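2-oxoglutarate dehydrogenase E3 component (Thermus thermophilus, PDB 2YQU) probably oxidises protein-bound dihydrolipoamide to lipoamide with NAD(+), using one FAD and a redox-active disulfide in each subunit. Local coordinates at residues I284-H289 against I297-D302; V303-M308 against V331-I336. All coordinates share one frame; numbering follows the deposited sequence.

Interaction 1: residues I284-H289 against I297-D302. With FAD (flavin-adenine dinucleotide), chain D.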
ATOM      1  N   ILE A 284      29.571 -13.728  12.089  1.00 17.27           N
ATOM      2  CA  ILE A 284      29.852 -13.835  13.519  1.00 17.46           C
ATOM      3  C   ILE A 284      28.700 -14.605  14.137  1.00 17.70           C
ATOM      4  O   ILE A 284      27.546 -14.150  14.079  1.00 16.69           O
ATOM      5  CB  ILE A 284      29.965 -12.439  14.170  1.00 17.20           C
ATOM      6  CG1 ILE A 284      31.099 -11.638  13.531  1.00 17.06           C
ATOM      7  CG2 ILE A 284      30.173 -12.570  15.688  1.00 18.40           C
ATOM      8  CD1 ILE A 284      31.092 -10.169  13.867  1.00 16.76           C
ATOM      9  N   PRO A 285      28.974 -15.785  14.695  1.00 18.31           N
ATOM     10  CA  PRO A 285      27.923 -16.557  15.356  1.00 18.91           C
ATOM     11  C   PRO A 285      27.310 -15.800  16.537  1.00 19.33           C
ATOM     12  O   PRO A 285      28.027 -15.198  17.317  1.00 18.55           O
ATOM     13  CB  PRO A 285      28.656 -17.815  15.835  1.00 19.00           C
ATOM     14  CG  PRO A 285      29.867 -17.900  14.982  1.00 18.93           C
ATOM     15  CD  PRO A 285      30.267 -16.494  14.731  1.00 18.63           C
ATOM     16  N   VAL A 286      25.989 -15.807  16.620  1.00 19.95           N
ATOM     17  CA  VAL A 286      25.274 -15.223  17.751  1.00 20.81           C
ATOM     18  C   VAL A 286      24.160 -16.158  18.223  1.00 21.70           C
ATOM     19  O   VAL A 286      23.720 -17.042  17.485  1.00 22.15           O
ATOM     20  CB  VAL A 286      24.683 -13.837  17.399  1.00 20.31           C
ATOM     21  CG1 VAL A 286      25.791 -12.825  17.178  1.00 20.35           C
ATOM     22  CG2 VAL A 286      23.778 -13.901  16.172  1.00 20.79           C
ATOM     23  N   ASP A 287      23.712 -15.956  19.457  1.00 23.32           N
ATOM     24  CA  ASP A 287      22.614 -16.735  20.023  1.00 24.33           C
ATOM     25  C   ASP A 287      21.290 -16.019  19.760  1.00 25.10           C
ATOM     26  O   ASP A 287      21.237 -15.079  18.972  1.00 25.17           O
ATOM     27  CB  ASP A 287      22.853 -17.031  21.519  1.00 24.68           C
ATOM     28  CG  ASP A 287      22.925 -15.777  22.380  1.00 25.43           C
ATOM     29  OD1 ASP A 287      23.607 -15.827  23.427  1.00 26.90           O
ATOM     30  OD2 ASP A 287      22.348 -14.711  22.103  1.00 24.21           O
ATOM     31  N   GLU A 288      20.216 -16.476  20.396  1.00 26.00           N
ATOM     32  CA  GLU A 288      18.886 -15.931  20.125  1.00 26.62           C
ATOM     33  C   GLU A 288      18.669 -14.511  20.662  1.00 25.98           C
ATOM     34  O   GLU A 288      17.690 -13.864  20.304  1.00 26.38           O
ATOM     35  CB  GLU A 288      17.790 -16.872  20.642  1.00 27.36           C
ATOM     36  CG  GLU A 288      17.926 -17.308  22.095  1.00 29.43           C
ATOM     37  CD  GLU A 288      16.718 -18.100  22.569  1.00 32.47           C
ATOM     38  OE1 GLU A 288      16.906 -19.215  23.115  1.00 35.08           O
ATOM     39  OE2 GLU A 288      15.578 -17.608  22.390  1.00 33.75           O
ATOM     40  N   HIS A 289      19.574 -14.032  21.515  1.00 25.12           N
ATOM     41  CA  HIS A 289      19.542 -12.640  21.972  1.00 24.30           C
ATOM     42  C   HIS A 289      20.595 -11.769  21.297  1.00 23.13           C
ATOM     43  O   HIS A 289      20.831 -10.642  21.723  1.00 22.66           O
ATOM     44  CB  HIS A 289      19.715 -12.599  23.481  1.00 24.30           C
ATOM     45  CG  HIS A 289      18.744 -13.473  24.203  1.00 26.11           C
ATOM     46  ND1 HIS A 289      17.567 -12.994  24.733  1.00 28.80           N
ATOM     47  CD2 HIS A 289      18.756 -14.802  24.448  1.00 27.54           C
ATOM     48  CE1 HIS A 289      16.907 -13.992  25.296  1.00 29.13           C
ATOM     49  NE2 HIS A 289      17.605 -15.098  25.132  1.00 28.29           N
ATOM     50  N   ILE A 297      29.332  -8.625  24.130  1.00 16.58           N
ATOM     51  CA  ILE A 297      29.514  -8.233  22.739  1.00 15.70           C
ATOM     52  C   ILE A 297      28.408  -8.877  21.930  1.00 14.68           C
ATOM     53  O   ILE A 297      28.256 -10.095  21.950  1.00 15.08           O
ATOM     54  CB  ILE A 297      30.870  -8.667  22.195  1.00 15.63           C
ATOM     55  CG1 ILE A 297      31.986  -8.120  23.079  1.00 16.07           C
ATOM     56  CG2 ILE A 297      31.051  -8.136  20.778  1.00 15.39           C
ATOM     57  CD1 ILE A 297      33.355  -8.498  22.610  1.00 17.03           C
ATOM     58  N   TYR A 298      27.643  -8.043  21.244  1.00 14.11           N
ATOM     59  CA  TYR A 298      26.527  -8.473  20.425  1.00 13.83           C
ATOM     60  C   TYR A 298      26.878  -8.246  18.958  1.00 13.67           C
ATOM     61  O   TYR A 298      27.755  -7.456  18.641  1.00 13.37           O
ATOM     62  CB  TYR A 298      25.286  -7.660  20.760  1.00 13.71           C
ATOM     63  CG  TYR A 298      24.692  -7.885  22.142  1.00 13.92           C
ATOM     64  CD1 TYR A 298      25.384  -7.520  23.293  1.00 13.80           C
ATOM     65  CD2 TYR A 298      23.418  -8.405  22.287  1.00 14.13           C
ATOM     66  CE1 TYR A 298      24.826  -7.699  24.559  1.00 14.82           C
ATOM     67  CE2 TYR A 298      22.849  -8.589  23.544  1.00 15.26           C
ATOM     68  CZ  TYR A 298      23.558  -8.238  24.672  1.00 14.85           C
ATOM     69  OH  TYR A 298      22.982  -8.424  25.916  1.00 16.25           O
ATOM     70  N   ALA A 299      26.171  -8.922  18.063  1.00 13.37           N
ATOM     71  CA  ALA A 299      26.336  -8.697  16.622  1.00 13.28           C
ATOM     72  C   ALA A 299      24.995  -8.801  15.919  1.00 13.26           C
ATOM     73  O   ALA A 299      24.159  -9.614  16.302  1.00 13.74           O
ATOM     74  CB  ALA A 299      27.312  -9.693  16.040  1.00 13.56           C
ATOM     75  N   ILE A 300      24.813  -7.975  14.892  1.00 12.85           N
ATOM     76  CA  ILE A 300      23.520  -7.812  14.214  1.00 13.17           C
ATOM     77  C   ILE A 300      23.682  -7.515  12.728  1.00 13.50           C
ATOM     78  O   ILE A 300      24.746  -7.133  12.266  1.00 14.41           O
ATOM     79  CB  ILE A 300      22.717  -6.640  14.833  1.00 13.01           C
ATOM     80  CG1 ILE A 300      23.490  -5.316  14.674  1.00 12.25           C
ATOM     81  CG2 ILE A 300      22.365  -6.924  16.301  1.00 12.46           C
ATOM     82  CD1 ILE A 300      22.688  -4.042  14.947  1.00 12.21           C
ATOM     83  N   GLY A 301      22.582  -7.641  11.997  1.00 13.42           N
ATOM     84  CA  GLY A 301      22.533  -7.245  10.611  1.00 13.59           C
ATOM     85  C   GLY A 301      23.220  -8.206   9.670  1.00 13.31           C
ATOM     86  O   GLY A 301      23.293  -9.406   9.920  1.00 13.19           O
ATOM     87  N   ASP A 302      23.723  -7.659   8.568  1.00 13.49           N
ATOM     88  CA  ASP A 302      24.339  -8.445   7.519  1.00 13.94           C
ATOM     89  C   ASP A 302      25.556  -9.253   7.970  1.00 13.84           C
ATOM     90  O   ASP A 302      25.949 -10.176   7.277  1.00 14.63           O
ATOM     91  CB  ASP A 302      24.781  -7.549   6.354  1.00 13.58           C
ATOM     92  CG  ASP A 302      23.641  -7.092   5.477  1.00 14.92           C
ATOM     93  OD1 ASP A 302      23.943  -6.537   4.388  1.00 12.33           O
ATOM     94  OD2 ASP A 302      22.439  -7.229   5.782  1.00 13.84           O
TER
HETATM   95  PA  FAD D1601      25.542  -1.742   6.664  1.00 14.89           P
HETATM   96  O1A FAD D1601      26.380  -2.298   5.575  1.00 14.95           O
HETATM   97  O2A FAD D1601      24.330  -0.953   6.154  1.00 16.29           O
HETATM   98  O5B FAD D1601      26.462  -0.849   7.622  1.00 16.44           O
HETATM   99  C5B FAD D1601      27.730  -1.318   8.006  1.00 15.84           C
HETATM  100  C4B FAD D1601      28.607  -0.103   8.224  1.00 16.54           C
HETATM  101  O4B FAD D1601      29.726  -0.502   8.989  1.00 15.82           O
HETATM  102  C3B FAD D1601      29.146   0.482   6.921  1.00 16.43           C
HETATM  103  O3B FAD D1601      28.767   1.835   6.803  1.00 18.40           O
HETATM  104  C2B FAD D1601      30.652   0.347   7.036  1.00 17.07           C
HETATM  105  O2B FAD D1601      31.325   1.471   6.515  1.00 17.80           O
HETATM  106  C1B FAD D1601      30.859   0.205   8.535  1.00 16.43           C
HETATM  107  N9A FAD D1601      32.028  -0.558   8.985  1.00 15.67           N
HETATM  108  C8A FAD D1601      32.384  -1.842   8.662  1.00 16.35           C
HETATM  109  N7A FAD D1601      33.494  -2.169   9.349  1.00 15.77           N
HETATM  110  C5A FAD D1601      33.855  -1.108  10.107  1.00 15.76           C
HETATM  111  C6A FAD D1601      34.904  -0.889  10.995  1.00 16.54           C
HETATM  112  N6A FAD D1601      35.736  -1.856  11.374  1.00 17.13           N
HETATM  113  N1A FAD D1601      34.971   0.330  11.618  1.00 16.57           N
HETATM  114  C2A FAD D1601      34.052   1.328  11.400  1.00 17.84           C
HETATM  115  N3A FAD D1601      33.011   1.099  10.526  1.00 17.71           N
HETATM  116  C4A FAD D1601      32.934  -0.095   9.893  1.00 17.23           C
HETATM  117  N1  FAD D1601      17.813  -3.922   1.986  1.00 13.87           N
HETATM  118  C2  FAD D1601      16.460  -3.755   2.187  1.00 15.26           C
HETATM  119  O2  FAD D1601      15.917  -4.135   3.230  1.00 15.30           O
HETATM  120  N3  FAD D1601      15.699  -3.158   1.214  1.00 14.21           N
HETATM  121  C4  FAD D1601      16.271  -2.734   0.036  1.00 14.06           C
HETATM  122  O4  FAD D1601      15.587  -2.039  -0.695  1.00 14.73           O
HETATM  123  C4X FAD D1601      17.640  -2.889  -0.183  1.00 14.85           C
HETATM  124  N5  FAD D1601      18.225  -2.463  -1.365  1.00 15.70           N
HETATM  125  C5X FAD D1601      19.595  -2.632  -1.545  1.00 16.28           C
HETATM  126  C6  FAD D1601      20.182  -2.203  -2.739  1.00 14.37           C
HETATM  127  C7  FAD D1601      21.560  -2.367  -2.941  1.00 15.29           C
HETATM  128  C7M FAD D1601      22.172  -1.798  -4.194  1.00 13.13           C
HETATM  129  C8  FAD D1601      22.344  -2.951  -1.951  1.00 15.42           C
HETATM  130  C8M FAD D1601      23.847  -2.854  -1.993  1.00 15.38           C
HETATM  131  C9  FAD D1601      21.755  -3.382  -0.761  1.00 16.03           C
HETATM  132  C9A FAD D1601      20.377  -3.233  -0.555  1.00 15.87           C
HETATM  133  N10 FAD D1601      19.777  -3.674   0.627  1.00 15.97           N
HETATM  134  C10 FAD D1601      18.413  -3.494   0.805  1.00 13.75           C
HETATM  135  C1' FAD D1601      20.533  -4.439   1.683  1.00 16.19           C
HETATM  136  C2' FAD D1601      20.904  -3.464   2.804  1.00 16.14           C
HETATM  137  O2' FAD D1601      21.701  -2.403   2.301  1.00 15.73           O
HETATM  138  C3' FAD D1601      21.591  -4.161   3.974  1.00 16.03           C
HETATM  139  O3' FAD D1601      20.815  -5.270   4.388  1.00 13.27           O
HETATM  140  C4' FAD D1601      21.743  -3.216   5.160  1.00 14.91           C
HETATM  141  O4' FAD D1601      22.495  -2.085   4.794  1.00 15.50           O
HETATM  142  C5' FAD D1601      22.378  -3.943   6.352  1.00 15.94           C
HETATM  143  O5' FAD D1601      22.588  -3.041   7.416  1.00 15.96           O
HETATM  144  P   FAD D1601      23.806  -3.258   8.442  1.00 14.53           P
HETATM  145  O1P FAD D1601      23.719  -2.228   9.521  1.00 15.86           O
HETATM  146  O2P FAD D1601      23.888  -4.701   8.904  1.00 16.19           O
HETATM  147  O3P FAD D1601      25.157  -2.998   7.599  1.00 15.22           O

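Interaction 2: residues V303-M308 against V331-I336. With FAD (flavin-adenine dinucleotide), chain D.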
ATOM      1  N   VAL A 303      26.175  -8.888   9.095  1.00 14.25           N
ATOM      2  CA  VAL A 303      27.350  -9.613   9.577  1.00 13.85           C
ATOM      3  C   VAL A 303      27.013 -10.922  10.318  1.00 13.72           C
ATOM      4  O   VAL A 303      27.895 -11.723  10.573  1.00 13.04           O
ATOM      5  CB  VAL A 303      28.271  -8.718  10.453  1.00 14.25           C
ATOM      6  CG1 VAL A 303      27.808  -8.674  11.911  1.00 14.10           C
ATOM      7  CG2 VAL A 303      29.709  -9.195  10.360  1.00 14.74           C
ATOM      8  N   VAL A 304      25.742 -11.136  10.647  1.00 13.67           N
ATOM      9  CA  VAL A 304      25.298 -12.376  11.276  1.00 13.37           C
ATOM     10  C   VAL A 304      24.275 -13.091  10.386  1.00 13.60           C
ATOM     11  O   VAL A 304      23.883 -12.579   9.342  1.00 13.34           O
ATOM     12  CB  VAL A 304      24.711 -12.137  12.704  1.00 12.99           C
ATOM     13  CG1 VAL A 304      25.702 -11.357  13.564  1.00 13.35           C
ATOM     14  CG2 VAL A 304      23.386 -11.419  12.644  1.00 13.93           C
ATOM     15  N   ARG A 305      23.867 -14.282  10.808  1.00 14.28           N
ATOM     16  CA  ARG A 305      22.931 -15.114  10.042  1.00 15.10           C
ATOM     17  C   ARG A 305      21.599 -14.409   9.801  1.00 15.39           C
ATOM     18  O   ARG A 305      21.229 -13.507  10.544  1.00 15.51           O
ATOM     19  CB  ARG A 305      22.677 -16.453  10.755  1.00 15.35           C
ATOM     20  CG  ARG A 305      21.669 -16.420  11.920  1.00 17.24           C
ATOM     21  CD  ARG A 305      22.179 -15.720  13.166  1.00 19.91           C
ATOM     22  NE  ARG A 305      21.157 -15.608  14.211  1.00 21.73           N
ATOM     23  CZ  ARG A 305      20.307 -14.594  14.341  1.00 20.82           C
ATOM     24  NH1 ARG A 305      20.307 -13.583  13.477  1.00 20.55           N
ATOM     25  NH2 ARG A 305      19.442 -14.596  15.344  1.00 22.21           N
ATOM     26  N   GLY A 306      20.878 -14.851   8.773  1.00 15.78           N
ATOM     27  CA  GLY A 306      19.535 -14.367   8.505  1.00 16.01           C
ATOM     28  C   GLY A 306      19.482 -13.478   7.277  1.00 16.37           C
ATOM     29  O   GLY A 306      20.531 -13.122   6.730  1.00 16.98           O
ATOM     30  N   PRO A 307      18.270 -13.102   6.850  1.00 16.45           N
ATOM     31  CA  PRO A 307      18.092 -12.310   5.627  1.00 16.68           C
ATOM     32  C   PRO A 307      18.846 -10.982   5.688  1.00 16.20           C
ATOM     33  O   PRO A 307      18.751 -10.260   6.681  1.00 15.34           O
ATOM     34  CB  PRO A 307      16.572 -12.082   5.565  1.00 16.85           C
ATOM     35  CG  PRO A 307      15.982 -13.129   6.424  1.00 17.29           C
ATOM     36  CD  PRO A 307      16.984 -13.407   7.499  1.00 16.76           C
ATOM     37  N   MET A 308      19.574 -10.669   4.623  1.00 16.08           N
ATOM     38  CA  MET A 308      20.395  -9.477   4.583  1.00 16.47           C
ATOM     39  C   MET A 308      19.534  -8.313   4.124  1.00 15.59           C
ATOM     40  O   MET A 308      19.590  -7.901   2.959  1.00 15.06           O
ATOM     41  CB  MET A 308      21.604  -9.683   3.674  1.00 17.10           C
ATOM     42  CG  MET A 308      22.661 -10.559   4.282  1.00 20.34           C
ATOM     43  SD  MET A 308      24.124 -10.649   3.236  1.00 27.52           S
ATOM     44  CE  MET A 308      24.486 -12.301   3.448  1.00 28.33           C
ATOM     45  N   VAL A 331      13.286 -10.852  18.113  1.00 24.28           N
ATOM     46  CA  VAL A 331      12.903 -10.475  16.769  1.00 22.60           C
ATOM     47  C   VAL A 331      11.985 -11.554  16.225  1.00 21.30           C
ATOM     48  O   VAL A 331      12.274 -12.743  16.341  1.00 20.80           O
ATOM     49  CB  VAL A 331      14.121 -10.365  15.839  1.00 22.62           C
ATOM     50  CG1 VAL A 331      13.672 -10.030  14.412  1.00 22.38           C
ATOM     51  CG2 VAL A 331      15.094  -9.312  16.374  1.00 23.04           C
ATOM     52  N   ASP A 332      10.876 -11.135  15.635  1.00 19.69           N
ATOM     53  CA  ASP A 332       9.988 -12.070  14.979  1.00 18.94           C
ATOM     54  C   ASP A 332      10.418 -12.189  13.532  1.00 17.55           C
ATOM     55  O   ASP A 332       9.969 -11.416  12.693  1.00 16.40           O
ATOM     56  CB  ASP A 332       8.542 -11.603  15.064  1.00 19.40           C
ATOM     57  CG  ASP A 332       7.580 -12.634  14.537  1.00 20.82           C
ATOM     58  OD1 ASP A 332       8.047 -13.669  14.001  1.00 22.86           O
ATOM     59  OD2 ASP A 332       6.344 -12.502  14.625  1.00 24.68           O
ATOM     60  N   TYR A 333      11.288 -13.154  13.247  1.00 16.36           N
ATOM     61  CA  TYR A 333      11.810 -13.341  11.884  1.00 15.47           C
ATOM     62  C   TYR A 333      10.717 -13.713  10.879  1.00 15.56           C
ATOM     63  O   TYR A 333      10.828 -13.393   9.698  1.00 14.72           O
ATOM     64  CB  TYR A 333      12.952 -14.367  11.878  1.00 15.08           C
ATOM     65  CG  TYR A 333      14.162 -13.832  12.607  1.00 14.79           C
ATOM     66  CD1 TYR A 333      14.987 -12.885  12.010  1.00 14.61           C
ATOM     67  CD2 TYR A 333      14.445 -14.223  13.907  1.00 14.20           C
ATOM     68  CE1 TYR A 333      16.074 -12.356  12.687  1.00 14.49           C
ATOM     69  CE2 TYR A 333      15.543 -13.697  14.592  1.00 14.22           C
ATOM     70  CZ  TYR A 333      16.342 -12.764  13.972  1.00 14.02           C
ATOM     71  OH  TYR A 333      17.431 -12.235  14.638  1.00 15.72           O
ATOM     72  N   GLN A 334       9.653 -14.351  11.355  1.00 15.64           N
ATOM     73  CA  GLN A 334       8.533 -14.755  10.487  1.00 16.52           C
ATOM     74  C   GLN A 334       7.643 -13.601  10.012  1.00 16.23           C
ATOM     75  O   GLN A 334       6.806 -13.782   9.114  1.00 15.96           O
ATOM     76  CB  GLN A 334       7.661 -15.780  11.214  1.00 16.99           C
ATOM     77  CG  GLN A 334       8.398 -17.041  11.580  1.00 19.92           C
ATOM     78  CD  GLN A 334       9.131 -17.622  10.401  1.00 22.18           C
ATOM     79  OE1 GLN A 334       8.503 -18.054   9.430  1.00 25.86           O
ATOM     80  NE2 GLN A 334      10.461 -17.609  10.458  1.00 22.62           N
ATOM     81  N   ALA A 335       7.807 -12.427  10.611  1.00 15.64           N
ATOM     82  CA  ALA A 335       7.020 -11.255  10.241  1.00 15.35           C
ATOM     83  C   ALA A 335       7.822 -10.238   9.431  1.00 15.18           C
ATOM     84  O   ALA A 335       7.342  -9.139   9.182  1.00 14.50           O
ATOM     85  CB  ALA A 335       6.443 -10.605  11.488  1.00 15.16           C
ATOM     86  N   ILE A 336       9.052 -10.600   9.048  1.00 15.39           N
ATOM     87  CA  ILE A 336       9.925  -9.706   8.290  1.00 15.42           C
ATOM     88  C   ILE A 336       9.716  -9.925   6.796  1.00 15.56           C
ATOM     89  O   ILE A 336      10.067 -10.990   6.276  1.00 15.45           O
ATOM     90  CB  ILE A 336      11.411  -9.966   8.655  1.00 15.41           C
ATOM     91  CG1 ILE A 336      11.666  -9.511  10.091  1.00 15.09           C
ATOM     92  CG2 ILE A 336      12.344  -9.249   7.679  1.00 15.25           C
ATOM     93  CD1 ILE A 336      13.100  -9.785  10.592  1.00 13.88           C
TER
HETATM   94  PA  FAD D1601      25.542  -1.742   6.664  1.00 14.89           P
HETATM   95  O1A FAD D1601      26.380  -2.298   5.575  1.00 14.95           O
HETATM   96  O2A FAD D1601      24.330  -0.953   6.154  1.00 16.29           O
HETATM   97  O5B FAD D1601      26.462  -0.849   7.622  1.00 16.44           O
HETATM   98  C5B FAD D1601      27.730  -1.318   8.006  1.00 15.84           C
HETATM   99  C4B FAD D1601      28.607  -0.103   8.224  1.00 16.54           C
HETATM  100  O4B FAD D1601      29.726  -0.502   8.989  1.00 15.82           O
HETATM  101  C3B FAD D1601      29.146   0.482   6.921  1.00 16.43           C
HETATM  102  O3B FAD D1601      28.767   1.835   6.803  1.00 18.40           O
HETATM  103  C2B FAD D1601      30.652   0.347   7.036  1.00 17.07           C
HETATM  104  O2B FAD D1601      31.325   1.471   6.515  1.00 17.80           O
HETATM  105  C1B FAD D1601      30.859   0.205   8.535  1.00 16.43           C
HETATM  106  N9A FAD D1601      32.028  -0.558   8.985  1.00 15.67           N
HETATM  107  C8A FAD D1601      32.384  -1.842   8.662  1.00 16.35           C
HETATM  108  N7A FAD D1601      33.494  -2.169   9.349  1.00 15.77           N
HETATM  109  C5A FAD D1601      33.855  -1.108  10.107  1.00 15.76           C
HETATM  110  C6A FAD D1601      34.904  -0.889  10.995  1.00 16.54           C
HETATM  111  N6A FAD D1601      35.736  -1.856  11.374  1.00 17.13           N
HETATM  112  N1A FAD D1601      34.971   0.330  11.618  1.00 16.57           N
HETATM  113  C2A FAD D1601      34.052   1.328  11.400  1.00 17.84           C
HETATM  114  N3A FAD D1601      33.011   1.099  10.526  1.00 17.71           N
HETATM  115  C4A FAD D1601      32.934  -0.095   9.893  1.00 17.23           C
HETATM  116  N1  FAD D1601      17.813  -3.922   1.986  1.00 13.87           N
HETATM  117  C2  FAD D1601      16.460  -3.755   2.187  1.00 15.26           C
HETATM  118  O2  FAD D1601      15.917  -4.135   3.230  1.00 15.30           O
HETATM  119  N3  FAD D1601      15.699  -3.158   1.214  1.00 14.21           N
HETATM  120  C4  FAD D1601      16.271  -2.734   0.036  1.00 14.06           C
HETATM  121  O4  FAD D1601      15.587  -2.039  -0.695  1.00 14.73           O
HETATM  122  C4X FAD D1601      17.640  -2.889  -0.183  1.00 14.85           C
HETATM  123  N5  FAD D1601      18.225  -2.463  -1.365  1.00 15.70           N
HETATM  124  C5X FAD D1601      19.595  -2.632  -1.545  1.00 16.28           C
HETATM  125  C6  FAD D1601      20.182  -2.203  -2.739  1.00 14.37           C
HETATM  126  C7  FAD D1601      21.560  -2.367  -2.941  1.00 15.29           C
HETATM  127  C7M FAD D1601      22.172  -1.798  -4.194  1.00 13.13           C
HETATM  128  C8  FAD D1601      22.344  -2.951  -1.951  1.00 15.42           C
HETATM  129  C8M FAD D1601      23.847  -2.854  -1.993  1.00 15.38           C
HETATM  130  C9  FAD D1601      21.755  -3.382  -0.761  1.00 16.03           C
HETATM  131  C9A FAD D1601      20.377  -3.233  -0.555  1.00 15.87           C
HETATM  132  N10 FAD D1601      19.777  -3.674   0.627  1.00 15.97           N
HETATM  133  C10 FAD D1601      18.413  -3.494   0.805  1.00 13.75           C
HETATM  134  C1' FAD D1601      20.533  -4.439   1.683  1.00 16.19           C
HETATM  135  C2' FAD D1601      20.904  -3.464   2.804  1.00 16.14           C
HETATM  136  O2' FAD D1601      21.701  -2.403   2.301  1.00 15.73           O
HETATM  137  C3' FAD D1601      21.591  -4.161   3.974  1.00 16.03           C
HETATM  138  O3' FAD D1601      20.815  -5.270   4.388  1.00 13.27           O
HETATM  139  C4' FAD D1601      21.743  -3.216   5.160  1.00 14.91           C
HETATM  140  O4' FAD D1601      22.495  -2.085   4.794  1.00 15.50           O
HETATM  141  C5' FAD D1601      22.378  -3.943   6.352  1.00 15.94           C
HETATM  142  O5' FAD D1601      22.588  -3.041   7.416  1.00 15.96           O
HETATM  143  P   FAD D1601      23.806  -3.258   8.442  1.00 14.53           P
HETATM  144  O1P FAD D1601      23.719  -2.228   9.521  1.00 15.86           O
HETATM  145  O2P FAD D1601      23.888  -4.701   8.904  1.00 16.19           O
HETATM  146  O3P FAD D1601      25.157  -2.998   7.599  1.00 15.22           O

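Interaction 1: residues I284-H289 against I297-D302
Ala299 CB meets Val286 CG1 at 3.7 Å, and Ala299 CB also lies 4.1 Å from Ile284 CG2, so two branched side chains of the loop converge on one small residue of strand 297-299. Ile284 presents CG2 because that branch stands anti to the backbone N (CG1 at chi1 -60°). Further along, His289 O approaches the Tyr298 ring at its edge, near the ring plane, 3.4 Å from Tyr298 CE2. Tyr298 OH is hydrogen-bonded to His323 ND1 on helix 310-326. His289 N donates to Asp287 OD2 at 2.9 Å, from above the carboxylate plane, an Asx turn, while Asp287 OD1 forms a salt bridge with Arg291. Beyond the strand the chain reaches FAD. Asp302 N donates to FAD O2P at 3.0 Å (159°). Asp302 OD2 accepts from the ribityl hydroxyl FAD O3' at 2.9 Å, and Asp302 OD1 is hydrogen-bonded to Ser139 OG. A CB at Gly301 would run into FAD O2P, and the positive phi also favours glycine. With an alanine at Asp302, FAD O3' would probably lose this acceptor and Ser139 OG its carboxylate partner. Gly301-Asp302 is the Gly-Asp of the second FAD-binding motif of this oxidoreductase family: backbone N and carboxylate together grip the pyrophosphate and the ribityl chain.

Interaction 2: residues V303-M308 against V331-I336
Arg305 and Tyr333 carry the contact, a guanidinium edge meeting a phenol oxygen with the two planes 80° apart; the side chains cross at about a right angle, and the guanidinium does not stack on the ring. Arg305 NH2 donates to Tyr333 OH at 3.2 Å with an N-H...O angle of 153°, and the hydroxyl lies close to the guanidinium plane. Arg305 NH1 is 3.4 Å from Tyr333 OH. The arginine starts with CG between its backbone N and carbonyl carbon (chi1 80°) and bends at chi2, which carries the guanidinium across to the tyrosine. Glu316 is the stronger partner of both groups: its OE2 forms a salt bridge with Arg305 NH1 and a hydrogen bond with Tyr333 OH, so arginine, phenol and carboxylate make a closed polar triangle that would be expected to fix the rotation of the hydroxyl. Within its own segment Tyr333 has Val331 CG1 over the centre of one ring face, 3.7 Å above the plane. Gly306 follows Arg305; a CB at its backbone angles would be jammed against the carbonyl O of Arg305. The chain then runs to Met308, whose O lies 3.2 Å from FAD O3'. Glu316 belongs to helix 310-326, as do Lys312, hydrogen-bonded to Arg305 O, and Ala319, on which Val331 packs. Asp332 and Ala335 rest on Phe419 of helix 407-419. Ile336 touches Pro431 of the second subunit, and segment 331-336 leads into strand 338-340.

Overall arrangement
Interaction 1 is mostly buried, at strand 297-299 on the edge of the parallel FAD-domain sheet; interaction 2 is a surface contact between the loops before and after helix 310-326. Their centres are 11 Å apart, and they follow one another along the chain. They join directly: Ile284 N lies 3.0 Å from Val303 O, a probable hydrogen bond, and Val304 CG1 packs against Ala299 CB. The first relies on apolar methyls across its segments, the second on one charged and one phenolic group. Glu316 serves both, hydrogen-bonded to Gly301 N as well as to the arginine and phenol, and both contacts touch FAD.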